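Local coordinates for L-tyrosine isonitrile synthase (PDB 3E59), which converts the amino group of tyrosine into an isonitrile, drawing the new carbon from C2 of ribulose 5-phosphate, in the biosynthesis of paerucumarin, at residues P12-R25 with E38-A51. Numbering follows the deposited sequence.
Sequences PARVLKELLLYRRR and EIRRIEQVQLPRIA
Leu16 and Ile50 illustrate how two helices can interlock by exchanging knobs. With CG anti to the backbone N (chi1 -178°), Leu16 drops into a hole formed by Glu43, Gln46, Leu47 and Ile50; its CD2 lies 3.7 Å from the aliphatic CG of Glu43, while its CD1 reaches CG2 of Ile42. Ile50 fits in turn among Pro12, Val15, Leu16 and Leu19, running antiparallel alongside the Val15 side chain, with its CG2 3.9 Å from Val15 CB. At one end the ring of Pro12 abuts Ala51, CG to CB 3.8 Å; toward the other, the branches of Leu20 divide between CG2 of Ile39 and CG2 of Ile42. This knobs-into-holes packing joins helices 11-20 and 35-55, whose local axes cross at 123° and approach to 9.1 Å. Phe266 of edge strand 265-267 touches Leu19, Leu20 and Ile42, and Ile252 of the neighbouring strand touches Ile50, so the pair lies against the parallel sheet. At Arg23 and Arg25 the contact turns ionic: Glu38 bridges both. Its OE1 receives Arg23 NH2 at 2.8 Å, nearly along the C-O axis and within the guanidinium plane, although the two flat groups stand 80° apart. Arg25 NH2 reaches OE2 at 3.1 Å from above the carboxylate plane, and Arg25 NE adds a weak bond to OE1. Ile42 CD1 and Arg25 CG sit over opposite faces of the Arg23 guanidinium, both displaced toward its rim.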
loop_
_atom_site.group_PDB
_atom_site.type_symbol
_atom_site.label_atom_id
_atom_site.label_comp_id
_atom_site.label_asym_id
_atom_site.label_seq_id
_atom_site.Cartn_x
_atom_site.Cartn_y
_atom_site.Cartn_z
ATOM N N PRO A 12 8.771 20.495 11.623
ATOM C CA PRO A 12 7.656 19.936 10.844
ATOM C C PRO A 12 7.876 19.955 9.329
ATOM O O PRO A 12 7.555 18.973 8.659
ATOM C CB PRO A 12 6.472 20.828 11.226
ATOM C CG PRO A 12 6.821 21.354 12.569
ATOM C CD PRO A 12 8.303 21.572 12.518
ATOM N N ALA A 13 8.424 21.049 8.800
ATOM C CA ALA A 13 8.680 21.149 7.357
ATOM C C ALA A 13 9.811 20.229 6.884
ATOM O O ALA A 13 9.822 19.807 5.727
ATOM C CB ALA A 13 8.962 22.593 6.950
ATOM N N ARG A 14 10.747 19.931 7.782
ATOM C CA ARG A 14 11.861 19.026 7.486
ATOM C C ARG A 14 11.355 17.582 7.396
ATOM O O ARG A 14 11.794 16.819 6.542
ATOM C CB ARG A 14 12.959 19.138 8.549
ATOM C CG ARG A 14 13.784 20.424 8.490
ATOM C CD ARG A 14 14.904 20.414 9.536
ATOM N NE ARG A 14 15.901 19.374 9.268
ATOM C CZ ARG A 14 16.952 19.110 10.044
ATOM N NH1 ARG A 14 17.163 19.801 11.162
ATOM N NH2 ARG A 14 17.795 18.141 9.704
ATOM N N VAL A 15 10.425 17.218 8.281
ATOM C CA VAL A 15 9.772 15.906 8.208
ATOM C C VAL A 15 9.098 15.777 6.849
ATOM O O VAL A 15 9.311 14.795 6.132
ATOM C CB VAL A 15 8.753 15.683 9.368
ATOM C CG1 VAL A 15 8.019 14.339 9.214
ATOM C CG2 VAL A 15 9.460 15.743 10.724
ATOM N N LEU A 16 8.319 16.794 6.486
ATOM C CA LEU A 16 7.525 16.752 5.262
ATOM C C LEU A 16 8.424 16.668 4.033
ATOM O O LEU A 16 8.155 15.896 3.115
ATOM C CB LEU A 16 6.576 17.966 5.176
ATOM C CG LEU A 16 5.642 18.015 3.954
ATOM C CD1 LEU A 16 4.716 16.792 3.868
ATOM C CD2 LEU A 16 4.830 19.302 3.937
ATOM N N LYS A 17 9.496 17.461 4.027
ATOM C CA LYS A 17 10.457 17.467 2.914
ATOM C C LYS A 17 11.062 16.077 2.713
ATOM O O LYS A 17 11.318 15.667 1.584
ATOM C CB LYS A 17 11.549 18.529 3.118
ATOM N N GLU A 18 11.261 15.362 3.819
ATOM C CA GLU A 18 11.680 13.958 3.807
ATOM C C GLU A 18 10.664 13.015 3.116
ATOM O O GLU A 18 11.053 12.113 2.370
ATOM C CB GLU A 18 11.956 13.492 5.244
ATOM C CG GLU A 18 12.512 12.098 5.367
ATOM C CD GLU A 18 13.911 11.977 4.791
ATOM O OE1 GLU A 18 14.741 12.867 5.077
ATOM O OE2 GLU A 18 14.168 10.998 4.050
ATOM N N LEU A 19 9.375 13.229 3.365
ATOM C CA LEU A 19 8.311 12.444 2.722
ATOM C C LEU A 19 8.129 12.818 1.253
ATOM O O LEU A 19 7.856 11.962 0.432
ATOM C CB LEU A 19 6.970 12.647 3.453
ATOM C CG LEU A 19 6.942 12.451 4.976
ATOM C CD1 LEU A 19 5.639 12.983 5.581
ATOM C CD2 LEU A 19 7.150 10.980 5.338
ATOM N N LEU A 20 8.264 14.110 0.944
ATOM C CA LEU A 20 7.986 14.639 -0.384
ATOM C C LEU A 20 8.899 14.059 -1.474
ATOM O O LEU A 20 8.496 13.972 -2.638
ATOM C CB LEU A 20 8.071 16.176 -0.371
ATOM C CG LEU A 20 6.879 16.960 0.211
ATOM C CD1 LEU A 20 7.240 18.414 0.373
ATOM C CD2 LEU A 20 5.629 16.804 -0.673
ATOM N N LEU A 21 10.123 13.686 -1.081
ATOM C CA LEU A 21 11.081 12.991 -1.947
ATOM C C LEU A 21 10.561 11.678 -2.521
ATOM O O LEU A 21 10.989 11.275 -3.603
ATOM C CB LEU A 21 12.367 12.681 -1.180
ATOM C CG LEU A 21 13.194 13.847 -0.657
ATOM C CD1 LEU A 21 14.181 13.350 0.397
ATOM C CD2 LEU A 21 13.905 14.588 -1.816
ATOM N N TYR A 22 9.652 11.020 -1.794
ATOM C CA TYR A 22 9.160 9.684 -2.139
ATOM C C TYR A 22 7.662 9.651 -2.456
ATOM O O TYR A 22 7.022 8.590 -2.397
ATOM C CB TYR A 22 9.479 8.713 -0.991
ATOM C CG TYR A 22 10.951 8.699 -0.627
ATOM C CD1 TYR A 22 11.877 8.009 -1.416
ATOM C CD2 TYR A 22 11.422 9.398 0.484
ATOM C CE1 TYR A 22 13.230 8.011 -1.098
ATOM C CE2 TYR A 22 12.772 9.407 0.804
ATOM C CZ TYR A 22 13.661 8.704 0.012
ATOM O OH TYR A 22 14.998 8.699 0.319
ATOM N N ARG A 23 7.102 10.804 -2.807
ATOM C CA ARG A 23 5.657 10.916 -2.998
ATOM C C ARG A 23 5.195 10.258 -4.311
ATOM O O ARG A 23 5.812 10.440 -5.373
ATOM C CB ARG A 23 5.216 12.388 -2.921
ATOM C CG ARG A 23 3.701 12.572 -2.888
ATOM C CD ARG A 23 3.272 14.018 -2.707
ATOM N NE ARG A 23 3.701 14.890 -3.799
ATOM C CZ ARG A 23 2.917 15.365 -4.764
ATOM N NH1 ARG A 23 1.615 15.071 -4.797
ATOM N NH2 ARG A 23 3.441 16.158 -5.701
ATOM N N ARG A 24 4.131 9.464 -4.226
ATOM C CA ARG A 24 3.453 8.969 -5.426
ATOM C C ARG A 24 2.604 10.096 -6.000
ATOM O O ARG A 24 1.840 10.734 -5.263
ATOM C CB ARG A 24 2.531 7.806 -5.092
ATOM C CG ARG A 24 3.240 6.591 -4.654
ATOM C CD ARG A 24 2.279 5.467 -4.410
ATOM N NE ARG A 24 2.970 4.436 -3.641
ATOM C CZ ARG A 24 3.433 3.283 -4.121
ATOM N NH1 ARG A 24 3.258 2.935 -5.396
ATOM N NH2 ARG A 24 4.054 2.461 -3.299
ATOM N N ARG A 25 2.758 10.348 -7.300
ATOM C CA ARG A 25 1.928 11.310 -8.027
ATOM C C ARG A 25 1.109 10.527 -9.039
ATOM O O ARG A 25 1.516 9.429 -9.422
ATOM C CB ARG A 25 2.799 12.324 -8.769
ATOM C CG ARG A 25 3.713 13.174 -7.888
ATOM C CD ARG A 25 4.393 14.255 -8.712
ATOM N NE ARG A 25 3.431 15.229 -9.235
ATOM C CZ ARG A 25 3.641 16.024 -10.284
ATOM N NH1 ARG A 25 4.785 15.980 -10.960
ATOM N NH2 ARG A 25 2.690 16.869 -10.662
ATOM N N GLU A 38 0.791 21.509 -6.054
ATOM C CA GLU A 38 0.488 20.303 -5.277
ATOM C C GLU A 38 1.171 20.332 -3.918
ATOM O O GLU A 38 0.550 20.006 -2.910
ATOM C CB GLU A 38 0.904 19.045 -6.031
ATOM C CG GLU A 38 -0.032 18.645 -7.156
ATOM C CD GLU A 38 0.547 17.550 -8.019
ATOM O OE1 GLU A 38 1.537 16.917 -7.598
ATOM O OE2 GLU A 38 0.019 17.316 -9.126
ATOM N N ILE A 39 2.440 20.738 -3.904
ATOM C CA ILE A 39 3.237 20.816 -2.679
ATOM C C ILE A 39 2.661 21.847 -1.701
ATOM O O ILE A 39 2.570 21.583 -0.499
ATOM C CB ILE A 39 4.732 21.108 -2.986
ATOM C CG1 ILE A 39 5.376 19.915 -3.710
ATOM C CG2 ILE A 39 5.512 21.432 -1.706
ATOM C CD1 ILE A 39 6.662 20.265 -4.503
ATOM N N ARG A 40 2.267 23.005 -2.225
ATOM C CA ARG A 40 1.639 24.048 -1.423
ATOM C C ARG A 40 0.400 23.528 -0.662
ATOM O O ARG A 40 0.279 23.727 0.551
ATOM C CB ARG A 40 1.289 25.268 -2.288
ATOM N N ARG A 41 -0.507 22.837 -1.354
ATOM C CA ARG A 41 -1.689 22.339 -0.660
ATOM C C ARG A 41 -1.417 21.118 0.226
ATOM O O ARG A 41 -2.123 20.892 1.210
ATOM C CB ARG A 41 -2.915 22.188 -1.575
ATOM C CG ARG A 41 -2.688 21.636 -2.956
ATOM C CD ARG A 41 -3.775 22.153 -3.908
ATOM N NE ARG A 41 -4.352 21.073 -4.715
ATOM C CZ ARG A 41 -3.940 20.720 -5.935
ATOM N NH1 ARG A 41 -2.937 21.360 -6.536
ATOM N NH2 ARG A 41 -4.545 19.723 -6.566
ATOM N N ILE A 42 -0.359 20.376 -0.090
ATOM C CA ILE A 42 0.127 19.318 0.805
ATOM C C ILE A 42 0.614 19.908 2.138
ATOM O O ILE A 42 0.275 19.389 3.206
ATOM C CB ILE A 42 1.214 18.423 0.136
ATOM C CG1 ILE A 42 0.569 17.495 -0.888
ATOM C CG2 ILE A 42 1.959 17.591 1.176
ATOM C CD1 ILE A 42 1.543 16.925 -1.888
ATOM N N GLU A 43 1.373 20.999 2.064
ATOM C CA GLU A 43 1.887 21.697 3.249
ATOM C C GLU A 43 0.776 22.152 4.188
ATOM O O GLU A 43 0.891 22.028 5.402
ATOM C CB GLU A 43 2.715 22.915 2.838
ATOM C CG GLU A 43 4.156 22.612 2.488
ATOM C CD GLU A 43 5.068 23.837 2.637
ATOM O OE1 GLU A 43 6.311 23.653 2.599
ATOM O OE2 GLU A 43 4.547 24.973 2.815
ATOM N N GLN A 44 -0.302 22.678 3.610
ATOM C CA GLN A 44 -1.460 23.140 4.376
ATOM C C GLN A 44 -2.096 22.006 5.182
ATOM O O GLN A 44 -2.464 22.188 6.346
ATOM C CB GLN A 44 -2.505 23.744 3.439
ATOM C CG GLN A 44 -2.025 24.950 2.656
ATOM C CD GLN A 44 -3.127 25.592 1.830
ATOM O OE1 GLN A 44 -4.228 25.039 1.673
ATOM N NE2 GLN A 44 -2.839 26.777 1.300
ATOM N N VAL A 45 -2.210 20.835 4.561
ATOM C CA VAL A 45 -2.858 19.685 5.192
ATOM C C VAL A 45 -1.937 18.974 6.194
ATOM O O VAL A 45 -2.328 18.715 7.328
ATOM C CB VAL A 45 -3.396 18.679 4.135
ATOM C CG1 VAL A 45 -4.029 17.460 4.804
ATOM C CG2 VAL A 45 -4.395 19.357 3.216
ATOM N N GLN A 46 -0.709 18.687 5.781
ATOM C CA GLN A 46 0.142 17.764 6.524
ATOM C C GLN A 46 0.902 18.407 7.665
ATOM O O GLN A 46 1.093 17.770 8.702
ATOM C CB GLN A 46 1.114 17.037 5.584
ATOM C CG GLN A 46 0.425 16.211 4.472
ATOM C CD GLN A 46 -0.447 15.060 4.999
ATOM O OE1 GLN A 46 -0.297 14.610 6.140
ATOM N NE2 GLN A 46 -1.356 14.574 4.148
ATOM N N LEU A 47 1.338 19.652 7.471
ATOM C CA LEU A 47 2.216 20.336 8.437
ATOM C C LEU A 47 1.678 20.503 9.872
ATOM O O LEU A 47 2.395 20.218 10.830
ATOM C CB LEU A 47 2.761 21.679 7.897
ATOM C CG LEU A 47 3.980 21.616 6.960
ATOM C CD1 LEU A 47 4.636 22.977 6.790
ATOM C CD2 LEU A 47 5.012 20.620 7.474
ATOM N N PRO A 48 0.423 20.970 10.034
ATOM C CA PRO A 48 -0.057 21.023 11.424
ATOM C C PRO A 48 -0.250 19.631 12.038
ATOM O O PRO A 48 -0.156 19.496 13.254
ATOM C CB PRO A 48 -1.385 21.773 11.326
ATOM C CG PRO A 48 -1.796 21.698 9.915
ATOM C CD PRO A 48 -0.582 21.458 9.069
ATOM N N ARG A 49 -0.490 18.611 11.203
ATOM C CA ARG A 49 -0.674 17.228 11.675
ATOM C C ARG A 49 0.633 16.644 12.236
ATOM O O ARG A 49 0.632 16.016 13.302
ATOM C CB ARG A 49 -1.249 16.324 10.567
ATOM C CG ARG A 49 -2.683 16.651 10.161
ATOM C CD ARG A 49 -3.227 15.665 9.115
ATOM N NE ARG A 49 -3.429 14.315 9.654
ATOM C CZ ARG A 49 -4.402 13.975 10.502
ATOM N NH1 ARG A 49 -5.281 14.875 10.930
ATOM N NH2 ARG A 49 -4.493 12.727 10.930
ATOM N N ILE A 50 1.732 16.861 11.509
ATOM C CA ILE A 50 3.073 16.481 11.958
ATOM C C ILE A 50 3.446 17.312 13.181
ATOM O O ILE A 50 3.972 16.784 14.162
ATOM C CB ILE A 50 4.140 16.700 10.847
ATOM C CG1 ILE A 50 3.889 15.773 9.651
ATOM C CG2 ILE A 50 5.561 16.519 11.402
ATOM C CD1 ILE A 50 4.601 16.197 8.391
ATOM N N ALA A 51 3.163 18.613 13.106
ATOM C CA ALA A 51 3.517 19.558 14.166
ATOM C C ALA A 51 2.847 19.214 15.504
ATOM O O ALA A 51 3.392 19.503 16.561
ATOM C CB ALA A 51 3.181 20.982 13.740
#